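Local coordinates for protein peptidoglycan D,D-transpeptidase PbpA (Mycobacterium tuberculosis, PDB 3UN7) that probably cross-links the peptidoglycan cell wall as a penicillin-binding D,D-transpeptidase and takes part in regulating cell length in this mycobacterium, at residues A[280-285]-A[289-294]; A[196-201]-A[274-279]. All coordinates share one frame; numbering follows the deposited sequence.

Contact 1: residues A[280-285]-A[289-294]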
loop_
_atom_site.group_PDB
_atom_site.type_symbol
_atom_site.label_atom_id
_atom_site.label_comp_id
_atom_site.label_asym_id
_atom_site.label_seq_id
_atom_site.Cartn_x
_atom_site.Cartn_y
_atom_site.Cartn_z
ATOM N N SER A 280 -13.589 -7.617 3.179
ATOM C CA SER A 280 -14.327 -6.629 3.948
ATOM C C SER A 280 -14.175 -5.282 3.239
ATOM O O SER A 280 -13.058 -4.914 2.835
ATOM C CB SER A 280 -13.768 -6.539 5.370
ATOM O OG SER A 280 -14.734 -6.005 6.273
ATOM N N PRO A 281 -15.286 -4.531 3.081
ATOM C CA PRO A 281 -15.190 -3.256 2.372
ATOM C C PRO A 281 -14.365 -2.282 3.188
ATOM O O PRO A 281 -14.693 -2.036 4.344
ATOM C CB PRO A 281 -16.647 -2.778 2.277
ATOM C CG PRO A 281 -17.468 -3.890 2.681
ATOM C CD PRO A 281 -16.660 -4.797 3.545
ATOM N N PRO A 282 -13.249 -1.789 2.629
ATOM C CA PRO A 282 -12.468 -0.839 3.412
ATOM C C PRO A 282 -13.217 0.435 3.804
ATOM O O PRO A 282 -14.069 0.933 3.052
ATOM C CB PRO A 282 -11.289 -0.505 2.489
ATOM C CG PRO A 282 -11.145 -1.706 1.626
ATOM C CD PRO A 282 -12.581 -2.124 1.356
ATOM N N ARG A 283 -12.881 0.933 4.993
ATOM C CA ARG A 283 -13.345 2.221 5.461
ATOM C C ARG A 283 -12.604 3.306 4.701
ATOM O O ARG A 283 -11.450 3.122 4.316
ATOM C CB ARG A 283 -13.094 2.377 6.958
ATOM C CG ARG A 283 -13.924 1.443 7.815
ATOM C CD ARG A 283 -15.397 1.868 7.879
ATOM N NE ARG A 283 -16.133 1.006 8.795
ATOM C CZ ARG A 283 -16.757 -0.111 8.445
ATOM N NH1 ARG A 283 -16.773 -0.518 7.179
ATOM N NH2 ARG A 283 -17.375 -0.823 9.373
ATOM N N PRO A 284 -13.263 4.445 4.481
ATOM C CA PRO A 284 -12.594 5.489 3.704
ATOM C C PRO A 284 -11.489 6.138 4.536
ATOM O O PRO A 284 -11.556 6.128 5.763
ATOM C CB PRO A 284 -13.719 6.474 3.392
ATOM C CG PRO A 284 -14.753 6.262 4.443
ATOM C CD PRO A 284 -14.604 4.846 4.958
ATOM N N THR A 285 -10.472 6.687 3.877
ATOM C CA THR A 285 -9.255 7.115 4.578
ATOM C C THR A 285 -9.000 8.626 4.736
ATOM O O THR A 285 -8.027 8.981 5.390
ATOM C CB THR A 285 -7.982 6.498 3.940
ATOM O OG1 THR A 285 -7.898 6.904 2.575
ATOM C CG2 THR A 285 -7.963 4.940 4.050
ATOM N N VAL A 289 -10.749 2.996 -0.790
ATOM C CA VAL A 289 -9.770 1.936 -1.068
ATOM C C VAL A 289 -10.517 0.772 -1.707
ATOM O O VAL A 289 -11.598 0.399 -1.240
ATOM C CB VAL A 289 -9.079 1.491 0.225
ATOM C CG1 VAL A 289 -8.041 0.373 -0.039
ATOM C CG2 VAL A 289 -8.404 2.706 0.890
ATOM N N ALA A 290 -9.947 0.218 -2.780
ATOM C CA ALA A 290 -10.468 -0.985 -3.427
ATOM C C ALA A 290 -10.452 -2.134 -2.438
ATOM O O ALA A 290 -9.494 -2.297 -1.666
ATOM C CB ALA A 290 -9.625 -1.338 -4.657
ATOM N N GLU A 291 -11.519 -2.923 -2.453
ATOM C CA GLU A 291 -11.632 -4.096 -1.593
ATOM C C GLU A 291 -10.681 -5.171 -2.077
ATOM O O GLU A 291 -10.626 -5.448 -3.271
ATOM C CB GLU A 291 -13.068 -4.647 -1.604
ATOM C CG GLU A 291 -13.295 -5.749 -0.568
ATOM C CD GLU A 291 -14.557 -6.537 -0.827
ATOM O OE1 GLU A 291 -14.748 -7.016 -1.967
ATOM O OE2 GLU A 291 -15.364 -6.688 0.111
ATOM N N SER A 292 -9.938 -5.765 -1.140
ATOM C CA SER A 292 -9.061 -6.888 -1.409
ATOM C C SER A 292 -9.809 -8.186 -1.143
ATOM O O SER A 292 -10.767 -8.206 -0.370
ATOM C CB SER A 292 -7.823 -6.832 -0.514
ATOM O OG SER A 292 -7.036 -5.696 -0.822
ATOM N N THR A 293 -9.376 -9.260 -1.792
ATOM C CA THR A 293 -10.118 -10.525 -1.721
ATOM C C THR A 293 -9.186 -11.734 -1.728
ATOM O O THR A 293 -8.118 -11.680 -2.320
ATOM C CB THR A 293 -11.167 -10.652 -2.859
ATOM O OG1 THR A 293 -11.934 -11.850 -2.662
ATOM C CG2 THR A 293 -10.500 -10.706 -4.232
ATOM N N VAL A 294 -9.594 -12.792 -1.033
ATOM C CA VAL A 294 -8.911 -14.084 -1.086
ATOM C C VAL A 294 -9.451 -14.935 -2.256
ATOM O O VAL A 294 -8.841 -15.933 -2.658
ATOM C CB VAL A 294 -9.039 -14.827 0.274
ATOM C CG1 VAL A 294 -10.455 -15.397 0.465
ATOM C CG2 VAL A 294 -7.980 -15.912 0.410
HETATM O O HOH W 1 -10.531 -5.287 1.863
#
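Pro281 and Glu291 bring their CA atoms to 5.4 Å, and two residues earlier in the second segment Val289 faces Pro282 with CA atoms 5.9 Å apart. The segments run in opposite directions but form no ladder of backbone bonds. A single water bridges the backbones at one end, donating to Ser280 O at 2.7 Å and accepting from Ser292 N at 3.1 Å.

The ring of Pro282 carries most of the apolar packing. Its CB sits against Val289 CB at 3.7 Å, while its CG lies 3.6 Å from the carbonyl oxygen of Val289 and its CD rests on the backbone of Glu291. Further along, Val289 CG2 meets the methyl CG2 of Thr285 at 3.9 Å, the two side chains roughly perpendicular, and Val289 also touches Leu318 of helix 317-328. At the other end, Glu291 has CG anti to its backbone N (chi1 -172°), which lays the extended chain beside Pro281 in the same sense, with CG 3.5 Å from Ser280 O.

Together the segments form an irregular, proline-rich surface loop of the transpeptidase domain, doubled back on itself between helices 266-275 and 300-306.

Contact 2: residues A[196-201]-A[274-279]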
loop_
_atom_site.group_PDB
_atom_site.type_symbol
_atom_site.label_atom_id
_atom_site.label_comp_id
_atom_site.label_asym_id
_atom_site.label_seq_id
_atom_site.Cartn_x
_atom_site.Cartn_y
_atom_site.Cartn_z
ATOM N N LYS A 196 2.042 -15.931 1.777
ATOM C CA LYS A 196 2.473 -16.994 2.695
ATOM C C LYS A 196 2.471 -16.506 4.149
ATOM O O LYS A 196 2.475 -17.302 5.079
ATOM C CB LYS A 196 3.846 -17.535 2.297
ATOM C CG LYS A 196 3.902 -18.097 0.891
ATOM C CD LYS A 196 5.339 -18.402 0.471
ATOM C CE LYS A 196 5.393 -19.013 -0.916
ATOM N NZ LYS A 196 6.785 -18.981 -1.464
ATOM N N VAL A 197 2.457 -15.191 4.343
ATOM C CA VAL A 197 2.266 -14.635 5.680
ATOM C C VAL A 197 0.870 -15.020 6.197
ATOM O O VAL A 197 0.711 -15.407 7.353
ATOM C CB VAL A 197 2.442 -13.097 5.687
ATOM C CG1 VAL A 197 2.018 -12.510 7.027
ATOM C CG2 VAL A 197 3.902 -12.717 5.369
ATOM N N ILE A 198 -0.138 -14.929 5.332
ATOM C CA ILE A 198 -1.504 -15.267 5.725
ATOM C C ILE A 198 -1.664 -16.775 5.887
ATOM O O ILE A 198 -2.269 -17.243 6.861
ATOM C CB ILE A 198 -2.546 -14.688 4.723
ATOM C CG1 ILE A 198 -2.425 -13.157 4.630
ATOM C CG2 ILE A 198 -3.966 -15.102 5.089
ATOM C CD1 ILE A 198 -2.382 -12.414 5.971
ATOM N N THR A 199 -1.106 -17.537 4.947
ATOM C CA THR A 199 -1.162 -18.992 5.014
ATOM C C THR A 199 -0.522 -19.468 6.322
ATOM O O THR A 199 -1.075 -20.332 7.011
ATOM C CB THR A 199 -0.461 -19.647 3.797
ATOM O OG1 THR A 199 -1.024 -19.131 2.584
ATOM C CG2 THR A 199 -0.588 -21.194 3.830
ATOM N N THR A 200 0.631 -18.898 6.661
ATOM C CA THR A 200 1.343 -19.246 7.896
ATOM C C THR A 200 0.531 -18.877 9.138
ATOM O O THR A 200 0.424 -19.685 10.066
ATOM C CB THR A 200 2.735 -18.576 7.957
ATOM O OG1 THR A 200 3.464 -18.905 6.768
ATOM C CG2 THR A 200 3.526 -19.021 9.192
ATOM N N ALA A 201 -0.028 -17.662 9.146
ATOM C CA ALA A 201 -0.888 -17.192 10.228
ATOM C C ALA A 201 -2.071 -18.144 10.453
ATOM O O ALA A 201 -2.376 -18.510 11.588
ATOM C CB ALA A 201 -1.399 -15.772 9.926
ATOM N N ARG A 274 -9.884 -12.791 6.065
ATOM C CA ARG A 274 -10.877 -11.851 6.584
ATOM C C ARG A 274 -10.379 -11.129 7.842
ATOM O O ARG A 274 -10.548 -9.912 7.977
ATOM C CB ARG A 274 -12.196 -12.571 6.878
ATOM C CG ARG A 274 -13.410 -11.656 6.902
ATOM C CD ARG A 274 -14.018 -11.486 5.501
ATOM N NE ARG A 274 -14.851 -12.627 5.079
ATOM C CZ ARG A 274 -14.418 -13.671 4.370
ATOM N NH1 ARG A 274 -13.142 -13.770 3.991
ATOM N NH2 ARG A 274 -15.264 -14.633 4.043
ATOM N N ALA A 275 -9.753 -11.879 8.746
ATOM C CA ALA A 275 -9.196 -11.303 9.969
ATOM C C ALA A 275 -8.179 -10.200 9.638
ATOM O O ALA A 275 -8.015 -9.246 10.394
ATOM C CB ALA A 275 -8.551 -12.387 10.816
ATOM N N PHE A 276 -7.510 -10.346 8.496
ATOM C CA PHE A 276 -6.506 -9.391 8.061
ATOM C C PHE A 276 -7.050 -8.364 7.088
ATOM O O PHE A 276 -6.274 -7.675 6.426
ATOM C CB PHE A 276 -5.315 -10.110 7.439
ATOM C CG PHE A 276 -4.272 -10.509 8.428
ATOM C CD1 PHE A 276 -3.328 -9.579 8.873
ATOM C CD2 PHE A 276 -4.227 -11.802 8.922
ATOM C CE1 PHE A 276 -2.326 -9.957 9.789
ATOM C CE2 PHE A 276 -3.230 -12.195 9.844
ATOM C CZ PHE A 276 -2.290 -11.268 10.278
ATOM N N GLY A 277 -8.376 -8.278 6.994
ATOM C CA GLY A 277 -9.045 -7.223 6.247
ATOM C C GLY A 277 -9.447 -7.523 4.817
ATOM O O GLY A 277 -9.995 -6.655 4.138
ATOM N N LEU A 278 -9.168 -8.728 4.329
ATOM C CA LEU A 278 -9.616 -9.089 2.989
ATOM C C LEU A 278 -11.106 -9.410 3.025
ATOM O O LEU A 278 -11.622 -9.843 4.057
ATOM C CB LEU A 278 -8.835 -10.285 2.452
ATOM C CG LEU A 278 -7.477 -10.019 1.789
ATOM C CD1 LEU A 278 -6.510 -9.306 2.734
ATOM C CD2 LEU A 278 -6.903 -11.350 1.315
ATOM N N ASP A 279 -11.786 -9.192 1.901
ATOM C CA ASP A 279 -13.199 -9.535 1.767
ATOM C C ASP A 279 -14.098 -8.769 2.747
ATOM O O ASP A 279 -15.217 -9.189 3.058
ATOM C CB ASP A 279 -13.387 -11.058 1.821
ATOM C CG ASP A 279 -12.734 -11.747 0.644
ATOM O OD1 ASP A 279 -13.237 -11.579 -0.484
ATOM O OD2 ASP A 279 -11.695 -12.411 0.831
#
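Ile198 lays its terminal methyl on one face of the Phe276 ring. CD1 is 3.8 Å from the ring centroid and 24° off the normal, a CH-pi contact displaced toward the CG-CD2 bond at the rim, where the closest pair, Ile198 CD1 and Phe276 CD2, is 3.5 Å apart. The isoleucine reaches the ring by bends at both torsions, CG1 beside the backbone N (chi1 -59°) and CD1 turned again (chi2 -49°), and the two side chains overlap while extending from opposing directions. Nearly one helical turn on, Ala201 CB adds a lighter contact, 4.0 Å from Phe276 CE2.

Met272, on the helix that leads into Phe276, touches both Ile198 and Ala201; helix 317-328 adds Ile323 against Ile198 and Thr326 against Phe276.

Phe276 is placed by the way its own helix stops. A Schellman motif turns the chain at Gly277, which has positive phi: Gly277 N bonds Arg274 O at 2.9 Å and Leu278 N returns to Ala273 O. Across the turn, Arg274 NH1 and Asp279 OD2 make a long, purely electrostatic pair with no N-H aimed at the oxygen; the carboxylate is bonded instead by Thr293 OG1 and Val294 N.

On the other helix, Lys196 O accepts two bonds, from Thr200 N at 2.9 Å and from Thr200 OG1. Lys196 NZ is held by Ser252 OG and Asn254 OD1. Ser193, by similarity the acyl-ester nucleophile, and Lys196 are spaced as in the SxxK motif of penicillin-binding proteins, with Ser252 and Asn254 spaced as in SxN. The Ile198 side chain is about 11 Å from that of Ser193. The packing joins helix 196-205 to the C-terminal end of helix 266-275 in the all-helical part of the penicillin-binding fold.

Overall arrangement
Both contacts lie in the transpeptidase domain, their centres 14 Å apart, and follow in series along the chain: contact 2 closes at Asp279 and contact 1 opens at Ser280. Asp279 also ties them in space, since its OD1 probably hydrogen-bonds Thr293 OG1 at 2.6 Å and its N probably bonds Ser292 O at 2.7 Å. Leu278 packs on Thr293 beside these bonds. Both contacts pack against helix 317-328, through Val289 and Ser292 in contact 1 and Val197, Ile198 and Phe276 in contact 2. The chain thus passes from a buried helix junction, whose Ile198 lies about 11 Å, side chain to side chain, from Ser193, the probable acyl-ester serine, to a surface loop away from it.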